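Local coordinates for Lin1944 protein (Listeria innocua, PDB 3D7L), which is of unknown function but belongs to the short-chain dehydrogenases/reductases and is therefore probably an oxidoreductase, at residues 120-125 and 169-174; 12-17 and 160-165. One frame throughout, in Å; residues are numbered along the deposited sequence.

In the fold
Helix 14-23 follows strand 5-9, first in the chain and inside the parallel sheet, and its start supplies one half of contact 2. The chain then runs on through strand 108-113 to the loop 120-125, the first half of contact 1. After helix 126-142 and strand 151-157 it reaches 160-165, which turns back to helix 14-23 and closes contact 2 across 142 intervening residues. Residues 169-174 follow soon after and close the shorter loop of contact 1, with 43 residues between. The two contacts cross along the chain. Their centres lie about 17 Å apart, and W164 packs on F171 and F174. Together they tie the excursion after strand 151-157 to both halves of the Rossmann fold.

Contact 1. Residues 120-125 and 169-174; sequences DPIVQG and PFFEGF
I122 is the hub of this contact and meets three phenylalanines. Its CD1 lies over one face of the F171 ring, offset toward the rim, in a CH-pi contact 3.9 Å from the ring centroid. The two side chains cross at about a right angle. The same CD1 comes within 3.5 Å of F170 O. CG1 sits between the backbone N and the carbonyl carbon (chi1 59°), which leaves CG2 beside the backbone N. From there CG2 comes obliquely to the F174 ring, 3.5 Å from CE2. F174 in turn takes F171 CD2 over the centre of one face. I122 and F171 are both buried, and this is the tight part of the contact.

Toward the ends the contact is more exposed and more polar. D120 and F174 reach tip to tip, with CG of the carboxylate 3.8 Å from F174 CZ and the two planes 30° apart. The backbone D120 O lies at the ring edge, 3.4 Å from F174 CZ. At the other end Q124 OE1 approaches the edge of the exposed F170 ring, 3.5 Å from CE1, with amide and ring nearly perpendicular (89°). Q124 NE2 is held by F71 O, and F71 packs edge-to-face with F170. No direct hydrogen bond joins the segments. One water bridges them instead, donating to V123 O at 2.7 Å and to F170 O.

Q124 N also bonds to E145 OE1 of the second subunit, and P121 and V123 pack on that subunit, so loop 120-125 is itself part of the interface. The contact joins the loop between strand 108-113 and helix 126-142 to the loop between helices 164-167 and 179-191. The excursion after the sixth strand of an SDR fold commonly helps form the substrate-binding region.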
loop_
_atom_site.group_PDB
_atom_site.type_symbol
_atom_site.label_atom_id
_atom_site.label_comp_id
_atom_site.label_asym_id
_atom_site.label_seq_id
_atom_site.Cartn_x
_atom_site.Cartn_y
_atom_site.Cartn_z
ATOM N N ASP D 120 9.933 -6.650 7.725
ATOM C CA ASP D 120 10.445 -7.826 8.444
ATOM C C ASP D 120 9.219 -8.682 8.732
ATOM O O ASP D 120 8.707 -8.670 9.864
ATOM C CB ASP D 120 11.076 -7.344 9.757
ATOM C CG ASP D 120 11.950 -8.385 10.426
ATOM O OD1 ASP D 120 11.868 -9.606 10.106
ATOM O OD2 ASP D 120 12.731 -7.966 11.306
ATOM N N PRO D 121 8.706 -9.375 7.691
ATOM C CA PRO D 121 7.337 -9.903 7.781
ATOM C C PRO D 121 7.153 -11.081 8.725
ATOM O O PRO D 121 8.099 -11.850 8.979
ATOM C CB PRO D 121 7.020 -10.321 6.344
ATOM C CG PRO D 121 8.346 -10.591 5.715
ATOM C CD PRO D 121 9.324 -9.653 6.377
ATOM N N ILE D 122 5.923 -11.225 9.221
ATOM C CA ILE D 122 5.554 -12.355 10.081
ATOM C C ILE D 122 4.303 -13.076 9.548
ATOM O O ILE D 122 3.515 -12.512 8.764
ATOM C CB ILE D 122 5.315 -11.899 11.543
ATOM C CG1 ILE D 122 4.190 -10.855 11.590
ATOM C CG2 ILE D 122 6.653 -11.423 12.189
ATOM C CD1 ILE D 122 3.533 -10.712 12.936
ATOM N N VAL D 123 4.111 -14.305 10.003
ATOM C CA VAL D 123 2.891 -15.038 9.692
ATOM C C VAL D 123 1.716 -14.261 10.308
ATOM O O VAL D 123 1.815 -13.746 11.430
ATOM C CB VAL D 123 2.947 -16.504 10.178
ATOM C CG1 VAL D 123 1.611 -17.205 9.943
ATOM C CG2 VAL D 123 4.113 -17.276 9.497
ATOM N N GLN D 124 0.634 -14.173 9.545
ATOM C CA GLN D 124 -0.552 -13.345 9.835
ATOM C C GLN D 124 -0.435 -11.855 9.498
ATOM O O GLN D 124 -1.422 -11.095 9.625
ATOM C CB GLN D 124 -1.037 -13.535 11.278
ATOM C CG GLN D 124 -1.426 -14.958 11.562
ATOM C CD GLN D 124 -2.173 -15.123 12.870
ATOM O OE1 GLN D 124 -1.822 -15.969 13.692
ATOM N NE2 GLN D 124 -3.212 -14.325 13.067
ATOM N N GLY D 125 0.751 -11.441 9.042
ATOM C CA GLY D 125 1.010 -10.032 8.810
ATOM C C GLY D 125 0.757 -9.459 7.420
ATOM O O GLY D 125 0.986 -8.279 7.230
ATOM N N PRO D 169 4.194 -14.204 21.140
ATOM C CA PRO D 169 3.963 -15.437 20.351
ATOM C C PRO D 169 3.969 -15.225 18.828
ATOM O O PRO D 169 4.225 -16.168 18.073
ATOM C CB PRO D 169 2.570 -15.882 20.805
ATOM C CG PRO D 169 2.473 -15.379 22.211
ATOM C CD PRO D 169 3.121 -14.006 22.141
ATOM N N PHE D 170 3.693 -13.998 18.398
ATOM C CA PHE D 170 3.609 -13.657 16.971
ATOM C C PHE D 170 4.890 -13.061 16.414
ATOM O O PHE D 170 5.018 -12.930 15.192
ATOM C CB PHE D 170 2.416 -12.700 16.713
ATOM C CG PHE D 170 1.112 -13.274 17.144
ATOM C CD1 PHE D 170 0.481 -14.239 16.369
ATOM C CD2 PHE D 170 0.560 -12.920 18.385
ATOM C CE1 PHE D 170 -0.721 -14.812 16.787
ATOM C CE2 PHE D 170 -0.637 -13.489 18.823
ATOM C CZ PHE D 170 -1.277 -14.444 18.021
ATOM N N PHE D 171 5.816 -12.687 17.305
ATOM C CA PHE D 171 7.030 -11.959 16.934
ATOM C C PHE D 171 8.242 -12.643 17.574
ATOM O O PHE D 171 9.143 -11.986 18.100
ATOM C CB PHE D 171 6.945 -10.521 17.431
ATOM C CG PHE D 171 6.061 -9.633 16.597
ATOM C CD1 PHE D 171 4.733 -9.473 16.911
ATOM C CD2 PHE D 171 6.588 -8.923 15.522
ATOM C CE1 PHE D 171 3.916 -8.623 16.134
ATOM C CE2 PHE D 171 5.800 -8.085 14.734
ATOM C CZ PHE D 171 4.455 -7.928 15.053
ATOM N N GLU D 172 8.245 -13.970 17.564
ATOM C CA GLU D 172 9.298 -14.709 18.273
ATOM C C GLU D 172 10.696 -14.341 17.736
ATOM O O GLU D 172 10.916 -14.284 16.526
ATOM C CB GLU D 172 9.049 -16.217 18.188
ATOM C CG GLU D 172 7.845 -16.661 18.990
ATOM C CD GLU D 172 7.448 -18.078 18.687
ATOM O OE1 GLU D 172 7.038 -18.355 17.540
ATOM O OE2 GLU D 172 7.538 -18.923 19.596
ATOM N N GLY D 173 11.625 -14.050 18.638
ATOM C CA GLY D 173 12.971 -13.658 18.194
ATOM C C GLY D 173 13.125 -12.188 17.819
ATOM O O GLY D 173 14.225 -11.741 17.488
ATOM N N PHE D 174 12.038 -11.433 17.858
ATOM C CA PHE D 174 12.108 -9.985 17.646
ATOM C C PHE D 174 12.644 -9.364 18.952
ATOM O O PHE D 174 12.667 -10.019 20.019
ATOM C CB PHE D 174 10.721 -9.395 17.290
ATOM C CG PHE D 174 10.345 -9.467 15.804
ATOM C CD1 PHE D 174 10.171 -8.290 15.058
ATOM C CD2 PHE D 174 10.128 -10.707 15.163
ATOM C CE1 PHE D 174 9.775 -8.332 13.699
ATOM C CE2 PHE D 174 9.723 -10.769 13.804
ATOM C CZ PHE D 174 9.557 -9.587 13.064
HETATM O O HOH W 1 3.333 -14.571 13.533
#

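Contact 2. Residues 12-17 and 160-165; sequences SGTLGS and LEESWD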
loop_
_atom_site.group_PDB
_atom_site.type_symbol
_atom_site.label_atom_id
_atom_site.label_comp_id
_atom_site.label_asym_id
_atom_site.label_seq_id
_atom_site.Cartn_x
_atom_site.Cartn_y
_atom_site.Cartn_z
ATOM N N SER D 12 -5.562 7.371 22.800
ATOM C CA SER D 12 -5.789 6.409 23.884
ATOM C C SER D 12 -5.081 5.055 23.697
ATOM O O SER D 12 -5.013 4.267 24.639
ATOM C CB SER D 12 -7.291 6.184 24.091
ATOM O OG SER D 12 -7.807 5.457 22.993
ATOM N N GLY D 13 -4.556 4.800 22.495
ATOM C CA GLY D 13 -3.796 3.569 22.204
ATOM C C GLY D 13 -2.455 3.553 22.924
ATOM O O GLY D 13 -2.019 4.578 23.475
ATOM N N THR D 14 -1.800 2.398 22.935
ATOM C CA THR D 14 -0.499 2.272 23.599
ATOM C C THR D 14 0.474 3.275 22.987
ATOM O O THR D 14 1.025 4.128 23.689
ATOM C CB THR D 14 0.099 0.862 23.437
ATOM O OG1 THR D 14 -0.858 -0.125 23.852
ATOM C CG2 THR D 14 1.366 0.721 24.268
ATOM N N LEU D 15 0.648 3.177 21.668
ATOM C CA LEU D 15 1.505 4.103 20.952
ATOM C C LEU D 15 1.022 5.559 21.086
ATOM O O LEU D 15 1.790 6.420 21.507
ATOM C CB LEU D 15 1.642 3.689 19.480
ATOM C CG LEU D 15 2.434 4.659 18.594
ATOM C CD1 LEU D 15 3.828 4.948 19.150
ATOM C CD2 LEU D 15 2.481 4.130 17.147
ATOM N N GLY D 16 -0.243 5.818 20.749
ATOM C CA GLY D 16 -0.833 7.162 20.863
ATOM C C GLY D 16 -0.616 7.864 22.201
ATOM O O GLY D 16 -0.390 9.088 22.265
ATOM N N SER D 17 -0.700 7.104 23.284
ATOM C CA SER D 17 -0.615 7.699 24.597
ATOM C C SER D 17 0.831 8.055 24.942
ATOM O O SER D 17 1.079 9.054 25.619
ATOM C CB SER D 17 -1.264 6.801 25.641
ATOM O OG SER D 17 -0.608 5.548 25.699
ATOM N N LEU D 160 6.092 -3.060 20.229
ATOM C CA LEU D 160 6.369 -2.321 21.483
ATOM C C LEU D 160 6.622 -3.204 22.712
ATOM O O LEU D 160 5.914 -4.191 22.938
ATOM C CB LEU D 160 5.241 -1.341 21.810
ATOM C CG LEU D 160 4.781 -0.411 20.689
ATOM C CD1 LEU D 160 3.682 0.486 21.208
ATOM C CD2 LEU D 160 5.970 0.409 20.152
ATOM N N GLU D 161 7.621 -2.829 23.512
ATOM C CA GLU D 161 7.866 -3.486 24.790
ATOM C C GLU D 161 6.573 -3.576 25.622
ATOM O O GLU D 161 6.284 -4.613 26.231
ATOM C CB GLU D 161 8.927 -2.727 25.600
ATOM C CG GLU D 161 10.319 -2.757 24.986
ATOM C CD GLU D 161 11.370 -2.105 25.860
ATOM O OE1 GLU D 161 11.016 -1.306 26.751
ATOM O OE2 GLU D 161 12.561 -2.388 25.649
ATOM N N GLU D 162 5.798 -2.491 25.648
ATOM C CA GLU D 162 4.568 -2.475 26.439
ATOM C C GLU D 162 3.434 -3.327 25.857
ATOM O O GLU D 162 2.394 -3.483 26.491
ATOM C CB GLU D 162 4.096 -1.050 26.765
ATOM C CG GLU D 162 4.579 0.069 25.846
ATOM C CD GLU D 162 6.040 0.453 26.043
ATOM O OE1 GLU D 162 6.429 1.003 27.100
ATOM O OE2 GLU D 162 6.806 0.212 25.105
ATOM N N SER D 163 3.648 -3.873 24.661
ATOM C CA SER D 163 2.732 -4.843 24.051
ATOM C C SER D 163 3.323 -6.257 23.944
ATOM O O SER D 163 2.632 -7.171 23.521
ATOM C CB SER D 163 2.322 -4.368 22.654
ATOM O OG SER D 163 1.631 -3.135 22.706
ATOM N N TRP D 164 4.588 -6.419 24.339
ATOM C CA TRP D 164 5.352 -7.666 24.197
ATOM C C TRP D 164 4.748 -8.864 24.930
ATOM O O TRP D 164 4.819 -10.004 24.456
ATOM C CB TRP D 164 6.773 -7.445 24.717
ATOM C CG TRP D 164 7.742 -8.562 24.434
ATOM C CD1 TRP D 164 8.441 -9.287 25.351
ATOM C CD2 TRP D 164 8.133 -9.053 23.148
ATOM N NE1 TRP D 164 9.248 -10.204 24.722
ATOM C CE2 TRP D 164 9.093 -10.064 23.364
ATOM C CE3 TRP D 164 7.786 -8.718 21.827
ATOM C CZ2 TRP D 164 9.700 -10.758 22.308
ATOM C CZ3 TRP D 164 8.391 -9.419 20.774
ATOM C CH2 TRP D 164 9.327 -10.426 21.028
ATOM N N ASP D 165 4.201 -8.585 26.109
ATOM C CA ASP D 165 3.365 -9.511 26.874
ATOM C C ASP D 165 2.351 -10.240 25.988
ATOM O O ASP D 165 2.288 -11.465 25.988
ATOM C CB ASP D 165 2.654 -8.714 27.975
ATOM C CG ASP D 165 2.655 -7.198 27.691
ATOM O OD1 ASP D 165 1.606 -6.683 27.222
ATOM O OD2 ASP D 165 3.722 -6.534 27.906
#
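T14 and L160 slide past each other in opposite directions, and their methyl groups make the centre of this contact. T14 CG2 is anti to the backbone N, and it is this branch that comes within 3.8 Å of L160 CD1, while OG1 lies beside the N. The same methyl also meets the aliphatic part of E162, with CG2 3.6 Å from E162 CG. Here the two side chains cross obliquely. E162 CG is nearly eclipsed (chi1 23°), a somewhat strained placing, and the bend at chi2 (-74°) then turns CD aside. Its carboxylate is used beyond the two segments: OE2 accepts a hydrogen bond from A179 N, in the first turn of helix 179-191.

L160 points toward helix 14-23. Its CD1 also reaches the start of that helix at L15, 4.1 Å from L15 N and 4.2 Å from L15 CB. L15 and L160 both pack on V182 of helix 179-191.

S163 takes a looser part. Its OG lies 4.1 Å from T14 OG1, too far for a hydrogen bond. On the 12-17 side, G13 is the N-cap of helix 14-23 and S17 N bonds to G13 O at 2.9 Å. This turn is consistent with the glycine-rich motif that binds the dinucleotide cofactor in SDR enzymes.

The segments bury 164 Å² in all, at the surface. No hydrogen bond or salt bridge crosses between them. The chemistry implies a small van der Waals contact of methyl and methylene groups, with the polar ends bonded away from it or too far apart to pair.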